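Putative polyprenyl synthetase (Streptomyces coelicolor, PDB 3NF2) probably joins isoprenoid units into longer prenyl diphosphates, as a metal-dependent prenyltransferase of the all-helical FPP/GGPP synthase family. Local coordinates at residues E210-H215 and D330-L335; A206-K211 and D320-P325. All blocks are in the same frame, centred on the assembly; numbering follows the deposited sequence.

Contact 1 of 2, residues E210-H215 and D330-L335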
loop_
_atom_site.group_PDB
_atom_site.type_symbol
_atom_site.label_atom_id
_atom_site.label_comp_id
_atom_site.label_asym_id
_atom_site.label_seq_id
_atom_site.Cartn_x
_atom_site.Cartn_y
_atom_site.Cartn_z
ATOM N N GLU A 210 6.993 21.937 -7.321
ATOM C CA GLU A 210 7.459 20.873 -6.450
ATOM C C GLU A 210 8.576 21.379 -5.527
ATOM O O GLU A 210 8.555 21.130 -4.318
ATOM C CB GLU A 210 7.946 19.722 -7.328
ATOM C CG GLU A 210 8.126 18.388 -6.664
ATOM C CD GLU A 210 8.331 17.279 -7.675
ATOM O OE1 GLU A 210 9.494 16.872 -7.890
ATOM O OE2 GLU A 210 7.324 16.828 -8.268
ATOM N N LYS A 211 9.529 22.120 -6.095
ATOM C CA LYS A 211 10.617 22.727 -5.318
ATOM C C LYS A 211 10.096 23.726 -4.275
ATOM O O LYS A 211 10.580 23.764 -3.145
ATOM C CB LYS A 211 11.655 23.365 -6.241
ATOM C CG LYS A 211 12.560 22.330 -6.921
ATOM C CD LYS A 211 13.246 22.863 -8.184
ATOM C CE LYS A 211 14.120 21.782 -8.827
ATOM N NZ LYS A 211 14.424 22.044 -10.266
ATOM N N TYR A 212 9.082 24.497 -4.650
ATOM C CA TYR A 212 8.395 25.357 -3.704
ATOM C C TYR A 212 7.791 24.542 -2.557
ATOM O O TYR A 212 7.948 24.895 -1.385
ATOM C CB TYR A 212 7.312 26.178 -4.423
ATOM C CG TYR A 212 6.207 26.660 -3.514
ATOM C CD1 TYR A 212 5.020 25.941 -3.386
ATOM C CD2 TYR A 212 6.351 27.827 -2.773
ATOM C CE1 TYR A 212 4.012 26.364 -2.522
ATOM C CE2 TYR A 212 5.338 28.274 -1.916
ATOM C CZ TYR A 212 4.168 27.539 -1.800
ATOM O OH TYR A 212 3.154 27.972 -0.953
ATOM N N GLY A 213 7.104 23.451 -2.903
ATOM C CA GLY A 213 6.325 22.705 -1.926
ATOM C C GLY A 213 7.197 21.930 -0.970
ATOM O O GLY A 213 6.925 21.893 0.229
ATOM N N TYR A 214 8.238 21.310 -1.522
ATOM C CA TYR A 214 9.259 20.592 -0.759
ATOM C C TYR A 214 9.911 21.469 0.295
ATOM O O TYR A 214 9.957 21.101 1.469
ATOM C CB TYR A 214 10.325 20.027 -1.696
ATOM C CG TYR A 214 11.246 19.013 -1.058
ATOM C CD1 TYR A 214 12.495 19.391 -0.560
ATOM C CD2 TYR A 214 10.877 17.672 -0.962
ATOM C CE1 TYR A 214 13.348 18.463 0.027
ATOM C CE2 TYR A 214 11.725 16.734 -0.375
ATOM C CZ TYR A 214 12.957 17.136 0.115
ATOM O OH TYR A 214 13.802 16.215 0.687
ATOM N N HIS A 215 10.396 22.635 -0.123
ATOM C CA HIS A 215 11.066 23.552 0.796
ATOM C C HIS A 215 10.105 24.211 1.771
ATOM O O HIS A 215 10.470 24.485 2.917
ATOM C CB HIS A 215 11.939 24.554 0.040
ATOM C CG HIS A 215 13.153 23.925 -0.568
ATOM N ND1 HIS A 215 14.275 23.612 0.170
ATOM C CD2 HIS A 215 13.407 23.511 -1.831
ATOM C CE1 HIS A 215 15.175 23.046 -0.617
ATOM N NE2 HIS A 215 14.676 22.978 -1.839
ATOM N N ASP A 330 0.482 35.411 -5.128
ATOM C CA ASP A 330 0.195 36.056 -3.842
ATOM C C ASP A 330 -0.426 35.083 -2.842
ATOM O O ASP A 330 -0.112 35.115 -1.647
ATOM C CB ASP A 330 -0.745 37.258 -4.036
ATOM C CG ASP A 330 0.000 38.570 -4.307
ATOM O OD1 ASP A 330 -0.537 39.638 -3.933
ATOM O OD2 ASP A 330 1.115 38.542 -4.885
ATOM N N ARG A 331 -1.309 34.221 -3.343
ATOM C CA ARG A 331 -1.973 33.227 -2.509
ATOM C C ARG A 331 -0.991 32.146 -2.032
ATOM O O ARG A 331 -1.025 31.739 -0.867
ATOM C CB ARG A 331 -3.179 32.632 -3.245
ATOM C CG ARG A 331 -4.442 33.480 -3.123
ATOM C CD ARG A 331 -5.545 33.018 -4.066
ATOM N NE ARG A 331 -6.866 33.438 -3.594
ATOM C CZ ARG A 331 -8.017 33.148 -4.200
ATOM N NH1 ARG A 331 -9.164 33.573 -3.681
ATOM N NH2 ARG A 331 -8.029 32.437 -5.324
ATOM N N PHE A 332 -0.098 31.721 -2.924
ATOM C CA PHE A 332 0.956 30.762 -2.589
ATOM C C PHE A 332 1.947 31.326 -1.567
ATOM O O PHE A 332 2.419 30.608 -0.679
ATOM C CB PHE A 332 1.713 30.369 -3.850
ATOM C CG PHE A 332 1.163 29.165 -4.553
ATOM C CD1 PHE A 332 0.356 29.303 -5.669
ATOM C CD2 PHE A 332 1.480 27.884 -4.116
ATOM C CE1 PHE A 332 -0.136 28.182 -6.325
ATOM C CE2 PHE A 332 0.997 26.758 -4.772
ATOM C CZ PHE A 332 0.187 26.906 -5.876
ATOM N N THR A 333 2.257 32.613 -1.713
ATOM C CA THR A 333 3.120 33.352 -0.793
ATOM C C THR A 333 2.529 33.444 0.622
ATOM O O THR A 333 3.255 33.313 1.603
ATOM C CB THR A 333 3.445 34.756 -1.381
ATOM O OG1 THR A 333 4.344 34.610 -2.495
ATOM C CG2 THR A 333 4.061 35.709 -0.335
ATOM N N ALA A 334 1.217 33.623 0.723
ATOM C CA ALA A 334 0.561 33.788 2.019
ATOM C C ALA A 334 0.438 32.492 2.820
ATOM O O ALA A 334 0.432 32.524 4.055
ATOM C CB ALA A 334 -0.806 34.438 1.849
ATOM N N LEU A 335 0.319 31.363 2.122
ATOM C CA LEU A 335 0.318 30.051 2.773
ATOM C C LEU A 335 1.676 29.781 3.403
ATOM O O LEU A 335 1.760 29.288 4.533
ATOM C CB LEU A 335 -0.032 28.942 1.780
ATOM C CG LEU A 335 -1.513 28.820 1.413
ATOM C CD1 LEU A 335 -1.677 27.976 0.175
ATOM C CD2 LEU A 335 -2.346 28.252 2.561
#
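Tyr212 and Phe332 carry almost all of this helix-to-helix contact, and they do so in two ways, one polar and one aromatic. The polar part is a single hydrogen bond, which the phenol OH of Tyr212 donates to the main-chain O of Phe332, 2.8 Å away. The donor is tilted 30° out of the carbonyl plane. The tyrosine thus donates to a backbone oxygen of a continuing helix, and the bond gives the hydroxyl of this buried residue a partner.

The aromatic part is an offset edge-to-face pair: the edge of Phe332 is turned toward the face of Tyr212, with ring centroids 5.3 Å apart and planes at 84°. The rings come closest where CD2 of Phe332 lies 3.4 Å from CE1 of Tyr212. CG of Tyr212 stands anti to the backbone N (chi1 157°), which sends the ring across the gap between two segments whose nearest CA atoms, those of Tyr212 and Phe332, are 9.3 Å apart. A phenylalanine at Tyr212 would probably keep much of the ring packing but leave the carbonyl of Phe332 without its phenol partner. A looser van der Waals contact comes from Leu335, whose CB is 4.3 Å from the phenol OH of Tyr212.

In this all-helical prenyltransferase fold, the pair joins helix 203-230 to the C-terminal helix 326-339. Leu319 of helix 300-319 touches both side chains, Ser192 of helix 173-198 adjoins Tyr212, and Leu61 and Leu64 of helix 57-67 pack on Phe332.

Contact 2 of 2, residues A206-K211 and D320-P325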
loop_
_atom_site.group_PDB
_atom_site.type_symbol
_atom_site.label_atom_id
_atom_site.label_comp_id
_atom_site.label_asym_id
_atom_site.label_seq_id
_atom_site.Cartn_x
_atom_site.Cartn_y
_atom_site.Cartn_z
ATOM N N ALA A 206 5.912 22.276 -13.432
ATOM C CA ALA A 206 5.550 21.424 -12.326
ATOM C C ALA A 206 6.678 21.161 -11.329
ATOM O O ALA A 206 6.481 21.254 -10.137
ATOM C CB ALA A 206 4.995 20.145 -12.843
ATOM N N ASP A 207 7.871 20.896 -11.834
ATOM C CA ASP A 207 9.002 20.609 -10.991
ATOM C C ASP A 207 9.262 21.781 -10.124
ATOM O O ASP A 207 9.668 21.630 -9.002
ATOM C CB ASP A 207 10.250 20.434 -11.810
ATOM C CG ASP A 207 10.163 19.315 -12.732
ATOM O OD1 ASP A 207 9.115 18.692 -12.795
ATOM O OD2 ASP A 207 11.150 19.036 -13.398
ATOM N N THR A 208 9.112 22.959 -10.674
ATOM C CA THR A 208 9.405 24.140 -9.924
ATOM C C THR A 208 8.458 24.316 -8.775
ATOM O O THR A 208 8.836 24.668 -7.701
ATOM C CB THR A 208 9.489 25.352 -10.832
ATOM O OG1 THR A 208 10.590 25.168 -11.719
ATOM C CG2 THR A 208 9.706 26.584 -10.053
ATOM N N LEU A 209 7.207 24.042 -9.012
ATOM C CA LEU A 209 6.185 24.114 -7.961
ATOM C C LEU A 209 6.429 23.059 -6.893
ATOM O O LEU A 209 6.106 23.257 -5.731
ATOM C CB LEU A 209 4.783 23.919 -8.547
ATOM C CG LEU A 209 4.191 25.018 -9.432
ATOM C CD1 LEU A 209 3.222 24.388 -10.401
ATOM C CD2 LEU A 209 3.496 26.081 -8.596
ATOM N N GLU A 210 6.993 21.937 -7.321
ATOM C CA GLU A 210 7.459 20.873 -6.450
ATOM C C GLU A 210 8.576 21.379 -5.527
ATOM O O GLU A 210 8.555 21.130 -4.318
ATOM C CB GLU A 210 7.946 19.722 -7.328
ATOM C CG GLU A 210 8.126 18.388 -6.664
ATOM C CD GLU A 210 8.331 17.279 -7.675
ATOM O OE1 GLU A 210 9.494 16.872 -7.890
ATOM O OE2 GLU A 210 7.324 16.828 -8.268
ATOM N N LYS A 211 9.529 22.120 -6.095
ATOM C CA LYS A 211 10.617 22.727 -5.318
ATOM C C LYS A 211 10.096 23.726 -4.275
ATOM O O LYS A 211 10.580 23.764 -3.145
ATOM C CB LYS A 211 11.655 23.365 -6.241
ATOM C CG LYS A 211 12.560 22.330 -6.921
ATOM C CD LYS A 211 13.246 22.863 -8.184
ATOM C CE LYS A 211 14.120 21.782 -8.827
ATOM N NZ LYS A 211 14.424 22.044 -10.266
ATOM N N ASP A 320 9.071 32.615 -7.681
ATOM C CA ASP A 320 9.531 33.672 -8.587
ATOM C C ASP A 320 9.897 33.131 -9.978
ATOM O O ASP A 320 9.709 33.817 -10.986
ATOM C CB ASP A 320 10.738 34.400 -7.975
ATOM C CG ASP A 320 10.418 35.067 -6.630
ATOM O OD1 ASP A 320 9.227 35.103 -6.231
ATOM O OD2 ASP A 320 11.364 35.578 -5.981
ATOM N N ALA A 321 10.394 31.893 -10.017
ATOM C CA ALA A 321 10.869 31.245 -11.244
ATOM C C ALA A 321 9.761 30.770 -12.196
ATOM O O ALA A 321 10.034 30.464 -13.361
ATOM C CB ALA A 321 11.813 30.077 -10.898
ATOM N N VAL A 322 8.524 30.697 -11.706
ATOM C CA VAL A 322 7.413 30.212 -12.534
ATOM C C VAL A 322 6.408 31.280 -12.976
ATOM O O VAL A 322 5.868 32.040 -12.156
ATOM C CB VAL A 322 6.664 28.999 -11.916
ATOM C CG1 VAL A 322 7.124 27.706 -12.578
ATOM C CG2 VAL A 322 6.845 28.943 -10.407
ATOM N N ASP A 323 6.173 31.303 -14.289
ATOM C CA ASP A 323 5.186 32.170 -14.916
ATOM C C ASP A 323 3.792 31.755 -14.470
ATOM O O ASP A 323 3.358 30.625 -14.694
ATOM C CB ASP A 323 5.317 32.102 -16.440
ATOM C CG ASP A 323 4.617 33.253 -17.145
ATOM O OD1 ASP A 323 4.226 34.241 -16.478
ATOM O OD2 ASP A 323 4.463 33.165 -18.381
ATOM N N MET A 324 3.098 32.693 -13.840
ATOM C CA MET A 324 1.916 32.396 -13.054
ATOM C C MET A 324 1.173 33.707 -12.832
ATOM O O MET A 324 1.814 34.741 -12.614
ATOM C CB MET A 324 2.375 31.808 -11.715
ATOM C CG MET A 324 1.333 31.621 -10.634
ATOM S SD MET A 324 2.122 31.209 -9.053
ATOM C CE MET A 324 3.452 30.163 -9.602
ATOM N N PRO A 325 -0.171 33.680 -12.925
ATOM C CA PRO A 325 -1.011 34.804 -12.528
ATOM C C PRO A 325 -0.646 35.304 -11.139
ATOM O O PRO A 325 -0.492 34.505 -10.210
ATOM C CB PRO A 325 -2.416 34.202 -12.533
ATOM C CG PRO A 325 -2.361 33.184 -13.612
ATOM C CD PRO A 325 -0.954 32.634 -13.611
#
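Thr208 faces Val322 from an early turn of helix 203-230, and its side chain can be traced atom by atom. CB is already in contact, 3.8 Å from CG1 of Val322. At the branch the two arms part: CG2, anti to the backbone N, carries on to the loop, while OG1, beside that N (chi1 -64°), hydrogen-bonds to the main-chain O of Arg204 one turn earlier in its own helix. The polar arm is thus spent within the helix and the methyl is left to do the packing. CG2 of Thr208 meets both branches of Val322, the nearer being the valine's CG2 at 3.7 Å, so the two side chains come tip to tip, and the CB of Ala321 lies 4.2 Å from CG2 of Thr208.

The motif is a helix packed against the connection of a helical hairpin: residues 320-325 link helix 300-319 to helix 326-339, with Pro325 at the N-cap of the latter. Arg329, in the first turns of that helix, reaches back to hydrogen-bond the main-chain O atoms of Val322 and Met324. One residue further along helix 203-230, Leu209 sends CD2 to the CE methyl of Met324 at 4.2 Å, while Ser193 and Ala196 of helix 173-198 also touch this leucine.

Followed from the N terminus, the chain enters helix 203-230 and passes through 206-211 and then 210-215, two overlapping segments that share Glu210 and Lys211. More than a hundred mostly helical residues later it returns, first at the loop 320-325, closing contact 2, and then at 330-335, closing contact 1. Both the first and the second partners therefore come in the same order along the chain, and the two closures cross instead of nesting. Their centres lie about 9 Å apart, and Phe332 CD1 and Met324 SD, 4.3 Å from each other, join them into one packed region. Together they lay the C-terminal helical hairpin against the early turns of helix 203-230.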